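Local coordinates for protein aminoglycoside N(3)-acetyltransferase III (Serratia marcescens, PDB 7LAO) that transfers an acetyl group from acetyl-CoA to the 3-amino group of 2-deoxystreptamine antibiotics such as gentamicin and kanamycin, thereby conferring resistance to them, at residues S8-L13 with L47-G52; P20-M25 with G155-L160; V26-K31 with L159-P164; K31-V36 with G244-Y249. All coordinates share one frame; numbering follows the deposited sequence.

Contact 1: S8-L13 with L47-G52; sequences SITADL and LRAAVG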
loop_
_atom_site.group_PDB
_atom_site.type_symbol
_atom_site.label_atom_id
_atom_site.label_comp_id
_atom_site.label_asym_id
_atom_site.label_seq_id
_atom_site.Cartn_x
_atom_site.Cartn_y
_atom_site.Cartn_z
ATOM N N SER A 8 -2.821 -5.925 -24.491
ATOM C CA SER A 8 -4.113 -5.252 -24.347
ATOM C C SER A 8 -4.214 -4.570 -22.993
ATOM O O SER A 8 -4.726 -3.448 -22.893
ATOM C CB SER A 8 -5.260 -6.245 -24.548
ATOM O OG SER A 8 -5.501 -7.065 -23.418
ATOM N N ILE A 9 -3.684 -5.210 -21.947
ATOM C CA ILE A 9 -3.631 -4.567 -20.633
ATOM C C ILE A 9 -2.704 -3.357 -20.647
ATOM O O ILE A 9 -3.012 -2.327 -20.029
ATOM C CB ILE A 9 -3.220 -5.567 -19.536
ATOM C CG1 ILE A 9 -4.170 -6.807 -19.490
ATOM C CG2 ILE A 9 -3.090 -4.799 -18.155
ATOM C CD1 ILE A 9 -5.665 -6.465 -19.339
ATOM N N THR A 10 -1.576 -3.440 -21.365
ATOM C CA THR A 10 -0.707 -2.273 -21.484
ATOM C C THR A 10 -1.428 -1.120 -22.163
ATOM O O THR A 10 -1.280 0.032 -21.749
ATOM C CB THR A 10 0.580 -2.612 -22.254
ATOM O OG1 THR A 10 1.251 -3.713 -21.634
ATOM C CG2 THR A 10 1.527 -1.426 -22.222
ATOM N N ALA A 11 -2.198 -1.414 -23.226
ATOM C CA ALA A 11 -2.986 -0.386 -23.898
ATOM C C ALA A 11 -4.010 0.241 -22.959
ATOM O O ALA A 11 -4.125 1.472 -22.910
ATOM C CB ALA A 11 -3.677 -0.959 -25.126
ATOM N N ASP A 12 -4.715 -0.574 -22.158
ATOM C CA ASP A 12 -5.677 -0.002 -21.201
ATOM C C ASP A 12 -4.987 0.922 -20.179
ATOM O O ASP A 12 -5.503 1.994 -19.839
ATOM C CB ASP A 12 -6.429 -1.119 -20.461
ATOM C CG ASP A 12 -7.271 -2.029 -21.403
ATOM O OD1 ASP A 12 -7.586 -1.586 -22.535
ATOM O OD2 ASP A 12 -7.628 -3.158 -20.973
ATOM N N LEU A 13 -3.832 0.502 -19.644
ATOM C CA LEU A 13 -3.067 1.332 -18.724
ATOM C C LEU A 13 -2.699 2.669 -19.355
ATOM O O LEU A 13 -2.836 3.736 -18.732
ATOM C CB LEU A 13 -1.798 0.564 -18.325
ATOM C CG LEU A 13 -2.124 -0.644 -17.450
ATOM C CD1 LEU A 13 -0.797 -1.500 -17.274
ATOM C CD2 LEU A 13 -2.721 -0.220 -16.093
ATOM N N LEU A 47 2.189 -3.862 -16.662
ATOM C CA LEU A 47 2.526 -2.639 -15.926
ATOM C C LEU A 47 3.957 -2.192 -16.232
ATOM O O LEU A 47 4.250 -0.984 -16.330
ATOM C CB LEU A 47 2.340 -2.871 -14.431
ATOM C CG LEU A 47 0.902 -2.950 -13.938
ATOM C CD1 LEU A 47 0.852 -3.761 -12.624
ATOM C CD2 LEU A 47 0.343 -1.509 -13.714
ATOM N N ARG A 48 4.886 -3.140 -16.319
ATOM C CA ARG A 48 6.264 -2.780 -16.640
ATOM C C ARG A 48 6.359 -2.233 -18.050
ATOM O O ARG A 48 7.009 -1.203 -18.283
ATOM C CB ARG A 48 7.212 -3.990 -16.492
ATOM C CG ARG A 48 8.562 -3.732 -17.163
ATOM C CD ARG A 48 9.261 -2.564 -16.470
ATOM N NE ARG A 48 9.203 -2.758 -15.023
ATOM C CZ ARG A 48 9.576 -1.847 -14.124
ATOM N NH1 ARG A 48 10.072 -0.676 -14.527
ATOM N NH2 ARG A 48 9.407 -2.110 -12.835
ATOM N N ALA A 49 5.651 -2.875 -18.999
ATOM C CA ALA A 49 5.578 -2.323 -20.344
ATOM C C ALA A 49 5.044 -0.891 -20.294
ATOM O O ALA A 49 5.533 -0.006 -21.009
ATOM C CB ALA A 49 4.685 -3.199 -21.248
ATOM N N ALA A 50 4.029 -0.651 -19.463
ATOM C CA ALA A 50 3.419 0.675 -19.430
ATOM C C ALA A 50 4.392 1.730 -18.871
ATOM O O ALA A 50 4.413 2.874 -19.343
ATOM C CB ALA A 50 2.147 0.654 -18.580
ATOM N N VAL A 51 5.157 1.404 -17.828
ATOM C CA VAL A 51 6.026 2.452 -17.242
ATOM C C VAL A 51 7.455 2.458 -17.791
ATOM O O VAL A 51 8.247 3.365 -17.438
ATOM C CB VAL A 51 6.069 2.354 -15.702
ATOM C CG1 VAL A 51 4.614 2.520 -15.109
ATOM C CG2 VAL A 51 6.813 1.053 -15.257
ATOM N N GLY A 52 7.817 1.507 -18.659
ATOM C CA GLY A 52 9.172 1.450 -19.204
ATOM C C GLY A 52 10.220 1.092 -18.172
ATOM O O GLY A 52 9.952 0.892 -16.986
#
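Thr10 and Leu13 meet Leu47, Ala49 and Ala50 without any flat side chain between the two helices; the guanidinium of Arg48 lies on the side of its helix turned from the contact, where NH1 bonds Gly52 O at 2.9 Å. The helix axes approach to 8.6 Å and cross at -47°. Alanines at 49 and 50 suit this approach, and the CA atoms of Thr10 and Ala50 are 5.5 Å apart. Thr10 holds CG2 anti to its backbone N (OG1 torsion -55°). This lays CG2 over Ala50 N at 3.8 Å and leaves OG1 beside the backbone, 3.5 Å from Ala49 CB. OG1 bonds Ile6 O one turn back and has a weak bond to Ala46 O of helix 40-51, so threonine can present a methyl to the neighbour while its hydroxyl is satisfied. One turn further, the side chains of Leu13 and Leu47 cross at about a right angle, Leu13 CD1 lying 3.7 Å from Leu47 CD2 and 3.9 Å from Ala50 CB. Beyond this seam Leu13 packs on Val243 of strand 239-243 and Leu47 on Leu57 of strand 56-60, while both reach Leu159 of strand 157-161, so the helix pair lies against one face of the mixed sheet.

Contact 2: P20-M25 with G155-L160; sequences PGDLIM and GGKVLL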
loop_
_atom_site.group_PDB
_atom_site.type_symbol
_atom_site.label_atom_id
_atom_site.label_comp_id
_atom_site.label_asym_id
_atom_site.label_seq_id
_atom_site.Cartn_x
_atom_site.Cartn_y
_atom_site.Cartn_z
ATOM N N PRO A 20 5.412 6.113 -19.563
ATOM C CA PRO A 20 6.812 5.765 -19.288
ATOM C C PRO A 20 7.499 6.730 -18.319
ATOM O O PRO A 20 7.402 7.960 -18.433
ATOM C CB PRO A 20 7.463 5.795 -20.680
ATOM C CG PRO A 20 6.376 5.439 -21.601
ATOM C CD PRO A 20 5.111 6.068 -21.004
ATOM N N GLY A 21 8.200 6.152 -17.345
ATOM C CA GLY A 21 8.857 6.925 -16.306
ATOM C C GLY A 21 8.058 7.064 -15.034
ATOM O O GLY A 21 8.603 7.525 -14.016
ATOM N N ASP A 22 6.773 6.710 -15.051
ATOM C CA ASP A 22 5.920 6.947 -13.894
ATOM C C ASP A 22 6.342 6.076 -12.741
ATOM O O ASP A 22 6.834 4.958 -12.932
ATOM C CB ASP A 22 4.459 6.589 -14.197
ATOM C CG ASP A 22 3.736 7.693 -14.940
ATOM O OD1 ASP A 22 4.372 8.748 -15.133
ATOM O OD2 ASP A 22 2.548 7.490 -15.343
ATOM N N LEU A 23 6.059 6.567 -11.544
ATOM C CA LEU A 23 6.086 5.782 -10.321
ATOM C C LEU A 23 4.640 5.443 -9.947
ATOM O O LEU A 23 3.840 6.338 -9.674
ATOM C CB LEU A 23 6.767 6.585 -9.204
ATOM C CG LEU A 23 6.579 6.104 -7.766
ATOM C CD1 LEU A 23 7.256 4.748 -7.562
ATOM C CD2 LEU A 23 7.286 7.172 -6.815
ATOM N N ILE A 24 4.296 4.148 -9.969
ATOM C CA ILE A 24 2.931 3.688 -9.789
ATOM C C ILE A 24 2.869 2.790 -8.558
ATOM O O ILE A 24 3.577 1.780 -8.479
ATOM C CB ILE A 24 2.457 2.931 -11.043
ATOM C CG1 ILE A 24 2.579 3.872 -12.243
ATOM C CG2 ILE A 24 0.971 2.497 -10.886
ATOM C CD1 ILE A 24 1.672 5.050 -12.150
ATOM N N MET A 25 1.998 3.114 -7.631
ATOM C CA MET A 25 1.630 2.180 -6.578
ATOM C C MET A 25 0.307 1.540 -6.987
ATOM O O MET A 25 -0.691 2.250 -7.198
ATOM C CB MET A 25 1.485 2.886 -5.236
ATOM C CG MET A 25 1.118 1.946 -4.075
ATOM S SD MET A 25 1.485 2.727 -2.419
ATOM C CE MET A 25 0.893 1.423 -1.321
ATOM N N GLY A 155 6.547 12.031 -6.581
ATOM C CA GLY A 155 5.510 12.247 -7.570
ATOM C C GLY A 155 4.772 10.974 -7.969
ATOM O O GLY A 155 4.457 10.795 -9.148
ATOM N N GLY A 156 4.543 10.059 -7.036
ATOM C CA GLY A 156 3.903 8.811 -7.399
ATOM C C GLY A 156 2.433 8.987 -7.788
ATOM O O GLY A 156 1.780 9.997 -7.511
ATOM N N LYS A 157 1.917 7.997 -8.506
ATOM C CA LYS A 157 0.494 7.922 -8.856
ATOM C C LYS A 157 -0.081 6.640 -8.264
ATOM O O LYS A 157 0.623 5.628 -8.129
ATOM C CB LYS A 157 0.281 7.932 -10.353
ATOM C CG LYS A 157 0.771 9.194 -11.044
ATOM C CD LYS A 157 0.518 9.083 -12.508
ATOM C CE LYS A 157 1.014 10.249 -13.321
ATOM N NZ LYS A 157 0.763 9.847 -14.766
ATOM N N VAL A 158 -1.333 6.699 -7.831
ATOM C CA VAL A 158 -1.974 5.536 -7.240
ATOM C C VAL A 158 -2.883 4.927 -8.303
ATOM O O VAL A 158 -3.758 5.608 -8.878
ATOM C CB VAL A 158 -2.768 5.889 -5.981
ATOM C CG1 VAL A 158 -3.483 4.649 -5.442
ATOM C CG2 VAL A 158 -1.786 6.546 -4.890
ATOM N N LEU A 159 -2.682 3.644 -8.548
ATOM C CA LEU A 159 -3.477 2.899 -9.531
ATOM C C LEU A 159 -4.362 1.899 -8.806
ATOM O O LEU A 159 -3.841 1.010 -8.129
ATOM C CB LEU A 159 -2.525 2.193 -10.499
ATOM C CG LEU A 159 -3.240 1.217 -11.425
ATOM C CD1 LEU A 159 -4.201 1.950 -12.317
ATOM C CD2 LEU A 159 -2.230 0.468 -12.235
ATOM N N LEU A 160 -5.699 2.031 -8.937
ATOM C CA LEU A 160 -6.624 1.023 -8.434
ATOM C C LEU A 160 -7.107 0.224 -9.638
ATOM O O LEU A 160 -7.682 0.797 -10.568
ATOM C CB LEU A 160 -7.818 1.651 -7.685
ATOM C CG LEU A 160 -7.545 2.669 -6.552
ATOM C CD1 LEU A 160 -8.836 3.053 -5.813
ATOM C CD2 LEU A 160 -6.455 2.161 -5.556
HETATM O O HOH W 1 4.809 9.235 -11.544
#
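Lys157 sets CG anti to its carbonyl carbon (chi1 -62°) and runs fully extended from there, a chain long enough to span from the strand to the loop before strand 23-28, so that NZ reaches Asp22, whose carboxylate is swung toward it by a chi1 of -81°. The salt bridge, 3.0 Å from Lys157 NZ to Asp22 OD2, meets the oxygen from above the carboxylate plane, 42° out of it; OD2 also takes the N-H of Arg19. The aliphatic root of Lys157 packs as well, CB lying 3.7 Å from Ile24 CD1. On the same face Ile24 CG2 touches Leu159 CB at 3.5 Å, a beta-branched isoleucine, well suited to a strand, against a leucine, both buried. These are neighbouring parallel strands inside the mixed sheet, and their ladder is regular: Lys157 N bonds Leu23 O (2.8 Å), Met25 N bonds Lys157 O (2.9 Å), and Leu159 N bonds Met25 O (2.8 Å). Met25 and Val158 face the other way, toward Phe151 of helix 147-153. That helix ends in a Schellman motif with Gly155 at its positive-phi position. Gly156 suits its place because a CB there would press on Leu23 CD2. Where the ladder has yet to begin, a water accepts from Leu23 N and donates to Gly155 O, both at 2.9 Å.

Contact 3: V26-K31 with L159-P164; sequences VHASLK and LLLGAP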
loop_
_atom_site.group_PDB
_atom_site.type_symbol
_atom_site.label_atom_id
_atom_site.label_comp_id
_atom_site.label_asym_id
_atom_site.label_seq_id
_atom_site.Cartn_x
_atom_site.Cartn_y
_atom_site.Cartn_z
ATOM N N VAL A 26 0.291 0.202 -7.072
ATOM C CA VAL A 26 -0.872 -0.532 -7.588
ATOM C C VAL A 26 -1.611 -1.217 -6.445
ATOM O O VAL A 26 -1.000 -1.929 -5.639
ATOM C CB VAL A 26 -0.436 -1.583 -8.631
ATOM C CG1 VAL A 26 -1.657 -2.240 -9.364
ATOM C CG2 VAL A 26 0.584 -1.024 -9.612
ATOM N N HIS A 27 -2.943 -1.093 -6.437
ATOM C CA HIS A 27 -3.791 -1.949 -5.608
ATOM C C HIS A 27 -4.726 -2.662 -6.568
ATOM O O HIS A 27 -5.453 -2.003 -7.303
ATOM C CB HIS A 27 -4.605 -1.144 -4.580
ATOM C CG HIS A 27 -3.783 -0.173 -3.785
ATOM N ND1 HIS A 27 -3.117 -0.530 -2.629
ATOM C CD2 HIS A 27 -3.503 1.138 -3.989
ATOM C CE1 HIS A 27 -2.465 0.516 -2.155
ATOM N NE2 HIS A 27 -2.679 1.540 -2.960
ATOM N N ALA A 28 -4.705 -3.982 -6.580
ATOM C CA ALA A 28 -5.506 -4.676 -7.597
ATOM C C ALA A 28 -6.423 -5.720 -6.985
ATOM O O ALA A 28 -6.110 -6.320 -5.952
ATOM C CB ALA A 28 -4.638 -5.375 -8.652
ATOM N N SER A 29 -7.571 -5.926 -7.639
ATOM C CA SER A 29 -8.305 -7.188 -7.544
ATOM C C SER A 29 -8.157 -7.877 -8.893
ATOM O O SER A 29 -8.733 -7.436 -9.898
ATOM C CB SER A 29 -9.780 -7.018 -7.204
ATOM O OG SER A 29 -10.464 -8.202 -7.651
ATOM N N LEU A 30 -7.350 -8.942 -8.926
ATOM C CA LEU A 30 -7.098 -9.622 -10.184
ATOM C C LEU A 30 -8.309 -10.362 -10.685
ATOM O O LEU A 30 -8.339 -10.730 -11.868
ATOM C CB LEU A 30 -5.917 -10.603 -10.043
ATOM C CG LEU A 30 -4.666 -9.779 -9.739
ATOM C CD1 LEU A 30 -3.514 -10.645 -9.270
ATOM C CD2 LEU A 30 -4.260 -8.970 -10.957
ATOM N N LYS A 31 -9.292 -10.619 -9.815
ATOM C CA LYS A 31 -10.528 -11.217 -10.302
ATOM C C LYS A 31 -11.340 -10.199 -11.077
ATOM O O LYS A 31 -11.917 -10.525 -12.125
ATOM C CB LYS A 31 -11.335 -11.802 -9.151
ATOM C CG LYS A 31 -12.719 -12.372 -9.571
ATOM C CD LYS A 31 -12.602 -13.683 -10.392
ATOM C CE LYS A 31 -13.851 -14.608 -10.258
ATOM N NZ LYS A 31 -13.931 -15.638 -11.330
ATOM N N LEU A 159 -2.682 3.644 -8.548
ATOM C CA LEU A 159 -3.477 2.899 -9.531
ATOM C C LEU A 159 -4.362 1.899 -8.806
ATOM O O LEU A 159 -3.841 1.010 -8.129
ATOM C CB LEU A 159 -2.525 2.193 -10.499
ATOM C CG LEU A 159 -3.240 1.217 -11.425
ATOM C CD1 LEU A 159 -4.201 1.950 -12.317
ATOM C CD2 LEU A 159 -2.230 0.468 -12.235
ATOM N N LEU A 160 -5.699 2.031 -8.937
ATOM C CA LEU A 160 -6.624 1.023 -8.434
ATOM C C LEU A 160 -7.107 0.224 -9.638
ATOM O O LEU A 160 -7.682 0.797 -10.568
ATOM C CB LEU A 160 -7.818 1.651 -7.685
ATOM C CG LEU A 160 -7.545 2.669 -6.552
ATOM C CD1 LEU A 160 -8.836 3.053 -5.813
ATOM C CD2 LEU A 160 -6.455 2.161 -5.556
ATOM N N LEU A 161 -6.850 -1.089 -9.634
ATOM C CA LEU A 161 -7.301 -1.991 -10.709
ATOM C C LEU A 161 -8.405 -2.856 -10.133
ATOM O O LEU A 161 -8.136 -3.958 -9.656
ATOM C CB LEU A 161 -6.187 -2.881 -11.237
ATOM C CG LEU A 161 -5.006 -2.177 -11.903
ATOM C CD1 LEU A 161 -3.942 -3.213 -12.350
ATOM C CD2 LEU A 161 -5.463 -1.286 -13.078
ATOM N N GLY A 162 -9.644 -2.355 -10.199
ATOM C CA GLY A 162 -10.809 -2.996 -9.598
ATOM C C GLY A 162 -10.828 -2.993 -8.084
ATOM O O GLY A 162 -11.721 -3.594 -7.506
ATOM N N ALA A 163 -9.843 -2.325 -7.393
ATOM C CA ALA A 163 -9.886 -2.311 -5.935
ATOM C C ALA A 163 -10.745 -1.127 -5.471
ATOM O O ALA A 163 -10.879 -0.145 -6.194
ATOM C CB ALA A 163 -8.473 -2.206 -5.351
ATOM N N PRO A 164 -11.374 -1.207 -4.306
ATOM C CA PRO A 164 -12.281 -0.125 -3.894
ATOM C C PRO A 164 -11.496 1.093 -3.395
ATOM O O PRO A 164 -10.286 1.037 -3.130
ATOM C CB PRO A 164 -13.126 -0.765 -2.792
ATOM C CG PRO A 164 -12.226 -1.881 -2.251
ATOM C CD PRO A 164 -11.399 -2.362 -3.386
#
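His27 and Leu160 touch on one face of the strand pair, His27 CD2 lying 3.5 Å from Leu160 CD2, with the methyl oblique to the imidazole. On the opposite face Val26 holds CG1 anti to its backbone N (chi1 -171°), which places that methyl 3.9 Å from Leu161 CD1 and 4.0 Å from Leu159 CD2. Val26, Leu159 and Leu161, with branched apolar ends, suit this buried face. Ala28 CB then sits 3.9 Å from Leu161 CB, a small residue where the CA atoms come closest. Between the faces runs a parallel ladder: His27 N to Leu159 O (2.8 Å), Leu161 N to His27 O (2.9 Å) and Ser29 N to Leu161 O (2.9 Å). Beyond Ala28 and Leu161 the strands end; one chain enters a helix and the other turns at Gly162. Ser29 is the N-cap of helix 30-33, its OG accepting from Ala32 N, a task for which a short hydroxyl is fitted. Gly162 has the positive phi that this turn requires, and it brings Ala163 CB back over His27 O. Further out, His27 packs on Ser167 and Thr169, and Leu160 on Phe251 and Val168. Leu47 and Leu102 cover Val26, and Pro247 of strand 246-252 holds Gly162 by a backbone bond.

Contact 4: K31-V36 with G244-Y249; sequences KAVGPV and GRAPSY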
loop_
_atom_site.group_PDB
_atom_site.type_symbol
_atom_site.label_atom_id
_atom_site.label_comp_id
_atom_site.label_asym_id
_atom_site.label_seq_id
_atom_site.Cartn_x
_atom_site.Cartn_y
_atom_site.Cartn_z
ATOM N N LYS A 31 -9.292 -10.619 -9.815
ATOM C CA LYS A 31 -10.528 -11.217 -10.302
ATOM C C LYS A 31 -11.340 -10.199 -11.077
ATOM O O LYS A 31 -11.917 -10.525 -12.125
ATOM C CB LYS A 31 -11.335 -11.802 -9.151
ATOM C CG LYS A 31 -12.719 -12.372 -9.571
ATOM C CD LYS A 31 -12.602 -13.683 -10.392
ATOM C CE LYS A 31 -13.851 -14.608 -10.258
ATOM N NZ LYS A 31 -13.931 -15.638 -11.330
ATOM N N ALA A 32 -11.409 -8.953 -10.573
ATOM C CA ALA A 32 -12.067 -7.895 -11.334
ATOM C C ALA A 32 -11.365 -7.689 -12.674
ATOM O O ALA A 32 -12.019 -7.496 -13.707
ATOM C CB ALA A 32 -12.076 -6.576 -10.520
ATOM N N VAL A 33 -10.029 -7.697 -12.671
ATOM C CA VAL A 33 -9.299 -7.545 -13.926
ATOM C C VAL A 33 -9.660 -8.670 -14.905
ATOM O O VAL A 33 -9.749 -8.449 -16.122
ATOM C CB VAL A 33 -7.789 -7.477 -13.632
ATOM C CG1 VAL A 33 -6.990 -7.601 -14.918
ATOM C CG2 VAL A 33 -7.480 -6.166 -12.928
ATOM N N GLY A 34 -9.887 -9.872 -14.391
ATOM C CA GLY A 34 -10.363 -10.987 -15.191
ATOM C C GLY A 34 -9.201 -11.709 -15.835
ATOM O O GLY A 34 -8.023 -11.326 -15.672
ATOM N N PRO A 35 -9.510 -12.764 -16.593
ATOM C CA PRO A 35 -8.455 -13.631 -17.129
ATOM C C PRO A 35 -7.537 -12.868 -18.072
ATOM O O PRO A 35 -7.970 -12.085 -18.917
ATOM C CB PRO A 35 -9.237 -14.760 -17.846
ATOM C CG PRO A 35 -10.604 -14.214 -18.039
ATOM C CD PRO A 35 -10.860 -13.263 -16.918
ATOM N N VAL A 36 -6.249 -13.056 -17.853
ATOM C CA VAL A 36 -5.177 -12.515 -18.670
ATOM C C VAL A 36 -4.293 -13.697 -19.043
ATOM O O VAL A 36 -4.061 -14.572 -18.207
ATOM C CB VAL A 36 -4.348 -11.458 -17.924
ATOM C CG1 VAL A 36 -3.345 -10.826 -18.877
ATOM C CG2 VAL A 36 -5.264 -10.374 -17.339
ATOM N N GLY A 244 -8.485 -4.412 -18.438
ATOM C CA GLY A 244 -8.934 -5.793 -18.441
ATOM C C GLY A 244 -10.451 -5.746 -18.410
ATOM O O GLY A 244 -11.053 -5.173 -19.316
ATOM N N ARG A 245 -11.082 -6.264 -17.361
ATOM C CA ARG A 245 -12.505 -6.032 -17.137
ATOM C C ARG A 245 -12.761 -5.282 -15.829
ATOM O O ARG A 245 -13.877 -5.310 -15.319
ATOM C CB ARG A 245 -13.253 -7.364 -17.167
ATOM C CG ARG A 245 -13.133 -7.990 -18.524
ATOM C CD ARG A 245 -13.557 -9.471 -18.558
ATOM N NE ARG A 245 -13.695 -9.884 -19.939
ATOM C CZ ARG A 245 -12.800 -10.565 -20.658
ATOM N NH1 ARG A 245 -11.647 -10.949 -20.131
ATOM N NH2 ARG A 245 -13.079 -10.884 -21.918
ATOM N N ALA A 246 -11.731 -4.604 -15.256
ATOM C CA ALA A 246 -11.914 -4.000 -13.940
ATOM C C ALA A 246 -12.103 -2.499 -14.055
ATOM O O ALA A 246 -11.239 -1.837 -14.654
ATOM C CB ALA A 246 -10.716 -4.272 -13.026
ATOM N N PRO A 247 -13.163 -1.922 -13.461
ATOM C CA PRO A 247 -13.207 -0.456 -13.270
ATOM C C PRO A 247 -11.973 0.020 -12.511
ATOM O O PRO A 247 -11.605 -0.544 -11.473
ATOM C CB PRO A 247 -14.464 -0.230 -12.434
ATOM C CG PRO A 247 -14.781 -1.566 -11.832
ATOM C CD PRO A 247 -14.330 -2.588 -12.855
ATOM N N SER A 248 -11.337 1.057 -13.020
ATOM C CA SER A 248 -10.023 1.387 -12.493
ATOM C C SER A 248 -9.885 2.893 -12.315
ATOM O O SER A 248 -10.592 3.675 -12.964
ATOM C CB SER A 248 -8.901 0.822 -13.381
ATOM O OG SER A 248 -8.872 -0.606 -13.306
ATOM N N TYR A 249 -8.988 3.281 -11.398
ATOM C CA TYR A 249 -8.730 4.688 -11.071
ATOM C C TYR A 249 -7.238 4.955 -11.117
ATOM O O TYR A 249 -6.423 4.100 -10.722
ATOM C CB TYR A 249 -9.182 5.070 -9.667
ATOM C CG TYR A 249 -10.659 4.976 -9.409
ATOM C CD1 TYR A 249 -11.282 3.738 -9.224
ATOM C CD2 TYR A 249 -11.437 6.146 -9.318
ATOM C CE1 TYR A 249 -12.650 3.659 -8.966
ATOM C CE2 TYR A 249 -12.791 6.066 -9.060
ATOM C CZ TYR A 249 -13.398 4.842 -8.882
ATOM O OH TYR A 249 -14.740 4.769 -8.639
HETATM O O HOH W 2 -9.416 -9.863 -18.427
#
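Val33 and Arg245 join by backbone, Arg245 N donating to Val33 O over 2.8 Å with a C=O...N angle of 127°, well bent from the carbonyl direction. The bond links the C-terminal end of helix 30-33 to the tight turn of a beta hairpin, whose strands 239-243 and 246-252 run antiparallel at the margin of the mixed sheet. Both sides of the junction suit glycine: Gly34 leaves the helix with positive phi, and Gly244, also at positive phi, would set a CB into Val33 O. Ala246 points its CB at the helix end and touches Ala32 CB at 3.7 Å and Val33 CG2 at 3.8 Å. A methyl is about the right size here, because the same CB already lies 3.5 Å from Val33 N. Val33 itself turns inward to pack on Leu161. On the outer side Arg245 runs extended from CG to NE and crosses Pro35 at about a right angle, its NH1 4.0 Å from Pro35 CG. The long extended chain of an arginine suits this crossing on the exposed side, and NH2 bonds Gln1 O at the start of the modelled chain. A water lies 2.7 Å from Val33 O, close also to Pro35 O, and accepts a weak bond from Arg245 NH1. Within the hairpin arm, Ser248 OG donates to Ala246 O at 3.0 Å, from 56° out of the carbonyl plane.

Contacts 2 and 3 are successive halves of one parallel strand pair, 23-28 with 157-161, sharing Leu159 and Leu160, and they form the buried core of the set through regular backbone ladders. Contact 1 is also largely buried but relies on apolar helix packing; its Leu47 CD2 lies 3.6 Å from Leu159 CD2, tying the helices to the sheet. Contact 4 is partly exposed, with one direct backbone bond and a water, yet it touches contact 3 through Gly162 N and Pro247 O, 3.0 Å apart. Charge sits at the margins: the salt bridge of contact 2, Arg245 in contact 4, and Asp12 of helix 6-16, whose OD2 meets Gly244 N and so links contacts 1 and 4.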